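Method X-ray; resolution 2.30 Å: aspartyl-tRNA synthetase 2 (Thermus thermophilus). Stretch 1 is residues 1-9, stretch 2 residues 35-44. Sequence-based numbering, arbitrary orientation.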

# COMPACT_ATOMS: atom_id res chain seq x y z
N MET B 1 32.79 4.66 -0.53
CA MET B 1 31.38 4.13 -0.48
C MET B 1 30.58 4.83 0.61
O MET B 1 31.10 5.14 1.69
CB MET B 1 31.38 2.62 -0.20
CG MET B 1 31.75 2.27 1.25
SD MET B 1 31.60 0.52 1.67
CE MET B 1 29.88 0.44 2.27
N ARG B 2 29.30 5.07 0.32
CA ARG B 2 28.43 5.73 1.29
C ARG B 2 28.02 4.73 2.36
O ARG B 2 27.55 3.63 2.05
CB ARG B 2 27.19 6.31 0.60
CG ARG B 2 26.45 7.38 1.41
CD ARG B 2 25.25 6.84 2.20
NE ARG B 2 24.61 7.87 3.03
CZ ARG B 2 23.30 8.00 3.21
NH1 ARG B 2 22.46 7.16 2.63
NH2 ARG B 2 22.81 8.97 3.98
N VAL B 3 28.21 5.11 3.62
CA VAL B 3 27.86 4.26 4.75
C VAL B 3 26.84 4.98 5.65
O VAL B 3 26.97 6.16 5.93
CB VAL B 3 29.12 3.93 5.62
CG1 VAL B 3 28.73 2.98 6.75
CG2 VAL B 3 30.21 3.32 4.75
N LEU B 4 25.82 4.24 6.08
CA LEU B 4 24.80 4.76 6.96
C LEU B 4 25.32 4.74 8.40
O LEU B 4 26.19 3.93 8.74
CB LEU B 4 23.54 3.91 6.87
CG LEU B 4 22.63 4.15 5.67
CD1 LEU B 4 21.64 2.98 5.49
CD2 LEU B 4 21.88 5.45 5.90
N VAL B 5 24.79 5.62 9.23
CA VAL B 5 25.19 5.69 10.63
C VAL B 5 25.06 4.33 11.35
O VAL B 5 25.91 3.96 12.15
CB VAL B 5 24.36 6.75 11.38
CG1 VAL B 5 24.63 6.67 12.90
CG2 VAL B 5 24.71 8.14 10.86
N ARG B 6 24.01 3.58 11.04
CA ARG B 6 23.83 2.30 11.71
C ARG B 6 24.89 1.24 11.36
O ARG B 6 25.14 0.34 12.15
CB ARG B 6 22.43 1.73 11.47
CG ARG B 6 22.09 1.43 10.02
CD ARG B 6 20.84 0.58 9.94
NE ARG B 6 20.33 0.53 8.57
CZ ARG B 6 19.23 1.17 8.17
NH1 ARG B 6 18.51 1.89 9.04
NH2 ARG B 6 18.87 1.11 6.90
N ASP B 7 25.52 1.36 10.20
CA ASP B 7 26.51 0.37 9.80
C ASP B 7 27.94 0.80 10.09
O ASP B 7 28.89 0.07 9.78
CB ASP B 7 26.34 0.04 8.32
CG ASP B 7 24.94 -0.40 7.98
OD1 ASP B 7 24.42 -1.29 8.67
OD2 ASP B 7 24.34 0.16 7.02
N LEU B 8 28.11 1.98 10.67
CA LEU B 8 29.46 2.46 10.94
C LEU B 8 30.27 1.51 11.83
O LEU B 8 31.50 1.46 11.71
CB LEU B 8 29.42 3.87 11.54
CG LEU B 8 28.89 4.97 10.62
CD1 LEU B 8 28.80 6.28 11.41
CD2 LEU B 8 29.81 5.14 9.40
N LYS B 9 29.61 0.77 12.71
CA LYS B 9 30.33 -0.17 13.58
C LYS B 9 31.26 -1.09 12.79
O LYS B 9 32.34 -1.45 13.25
CB LYS B 9 29.35 -1.05 14.36
CG LYS B 9 28.93 -0.50 15.72
CD LYS B 9 28.08 0.76 15.60
CE LYS B 9 27.70 1.29 16.98
NZ LYS B 9 26.90 2.55 16.91
N LEU B 35 27.11 17.03 14.66
CA LEU B 35 26.31 15.85 14.87
C LEU B 35 25.60 15.71 13.54
O LEU B 35 24.84 16.60 13.15
CB LEU B 35 25.30 16.09 15.99
CG LEU B 35 24.81 14.78 16.59
CD1 LEU B 35 25.89 14.22 17.50
CD2 LEU B 35 23.51 15.01 17.35
N LEU B 36 25.87 14.63 12.81
CA LEU B 36 25.24 14.42 11.51
C LEU B 36 24.20 13.34 11.64
O LEU B 36 24.46 12.30 12.26
CB LEU B 36 26.28 13.98 10.46
CG LEU B 36 25.80 13.73 9.02
CD1 LEU B 36 26.95 13.97 8.02
CD2 LEU B 36 25.26 12.31 8.88
N ARG B 37 23.01 13.55 11.09
CA ARG B 37 22.04 12.47 11.18
C ARG B 37 21.49 12.06 9.84
O ARG B 37 21.16 12.90 9.00
CB ARG B 37 20.87 12.82 12.11
CG ARG B 37 19.93 13.80 11.54
CD ARG B 37 18.48 13.69 12.00
NE ARG B 37 17.83 14.55 11.00
CZ ARG B 37 17.72 15.87 11.08
NH1 ARG B 37 18.15 16.52 12.16
NH2 ARG B 37 17.36 16.54 10.01
N ASP B 38 21.42 10.75 9.61
CA ASP B 38 20.85 10.29 8.37
C ASP B 38 19.58 9.52 8.74
O ASP B 38 19.14 9.58 9.90
CB ASP B 38 21.87 9.50 7.51
CG ASP B 38 22.44 8.27 8.20
OD1 ASP B 38 21.76 7.72 9.08
OD2 ASP B 38 23.57 7.84 7.82
N ARG B 39 18.97 8.84 7.78
CA ARG B 39 17.74 8.12 8.05
C ARG B 39 17.90 7.02 9.08
O ARG B 39 16.91 6.50 9.60
CB ARG B 39 17.14 7.56 6.75
CG ARG B 39 18.05 6.62 5.95
CD ARG B 39 17.36 6.18 4.65
NE ARG B 39 18.05 5.09 3.98
CZ ARG B 39 19.05 5.23 3.13
NH1 ARG B 39 19.50 6.44 2.82
NH2 ARG B 39 19.61 4.16 2.58
N SER B 40 19.14 6.66 9.39
CA SER B 40 19.39 5.57 10.35
C SER B 40 19.91 6.02 11.72
O SER B 40 20.08 5.19 12.60
CB SER B 40 20.38 4.56 9.76
OG SER B 40 21.69 5.10 9.74
N GLY B 41 20.16 7.32 11.90
CA GLY B 41 20.63 7.76 13.20
C GLY B 41 21.53 8.98 13.19
O GLY B 41 21.60 9.72 12.20
N VAL B 42 22.23 9.22 14.30
CA VAL B 42 23.13 10.36 14.40
C VAL B 42 24.56 9.93 14.73
O VAL B 42 24.79 8.96 15.46
CB VAL B 42 22.68 11.39 15.48
CG1 VAL B 42 21.26 11.89 15.18
CG2 VAL B 42 22.74 10.77 16.87
N VAL B 43 25.51 10.66 14.18
CA VAL B 43 26.91 10.39 14.43
C VAL B 43 27.69 11.69 14.64
O VAL B 43 27.42 12.71 13.98
CB VAL B 43 27.55 9.58 13.28
CG1 VAL B 43 27.59 10.41 11.98
CG2 VAL B 43 28.95 9.14 13.67
N GLN B 44 28.65 11.65 15.56
CA GLN B 44 29.49 12.81 15.84
C GLN B 44 30.55 12.87 14.75
O GLN B 44 31.13 11.85 14.36
CB GLN B 44 30.17 12.67 17.23
CG GLN B 44 31.01 13.90 17.63
CD GLN B 44 31.54 13.86 19.07
OE1 GLN B 44 32.61 13.30 19.36
NE2 GLN B 44 30.78 14.47 19.99
O HOH W 1 25.49 8.35 5.75
O HOH W 2 21.76 5.05 0.53
O HOH W 3 17.02 3.25 6.23

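Residues 1-9 pack against a β-hairpin, strands 35-38 and 41-44 joined by a type I turn from D38 to G41; together they bury 512 Å². M1 makes no contact. R2 reaches the turn with its guanidinium: NH1 lies 3.1 Å from R39 NH1, two like-charged donors that do not bond, and water 2 accepts from R2 NH1 (3.1 Å, weak) and R39 NH2 (3.1 Å). V3 points away, but its carbonyl O takes part through water 1, 2.6 Å from V3 O and 2.9 Å from D38 OD2. L4 sets CD1 over one face of the R39 guanidinium, 3.7 Å from NH2. V5 is the most covered residue of the contact. Its N donates to D38 OD2 (2.9 Å), and its compact branched side chain fits over the hairpin, with CG2 3.8 Å from V43 CG1. The next amide, R6 N, donates to S40 OG (3.1 Å); S40 OG in turn donates to D38 OD1 (2.7 Å), so one short acid and one hydroxyl serve two successive amides. G41 suits the spot beneath V5: an ideal CB would lie 3.4 Å from V5 CG1, and its backbone angles alone call for glycine. Water 3 accepts from R6 NH2 (2.9 Å) and, weakly, R39 NE (3.1 Å). Buried L8 closes the apolar patch, CD1 3.6 Å from V43 CG2.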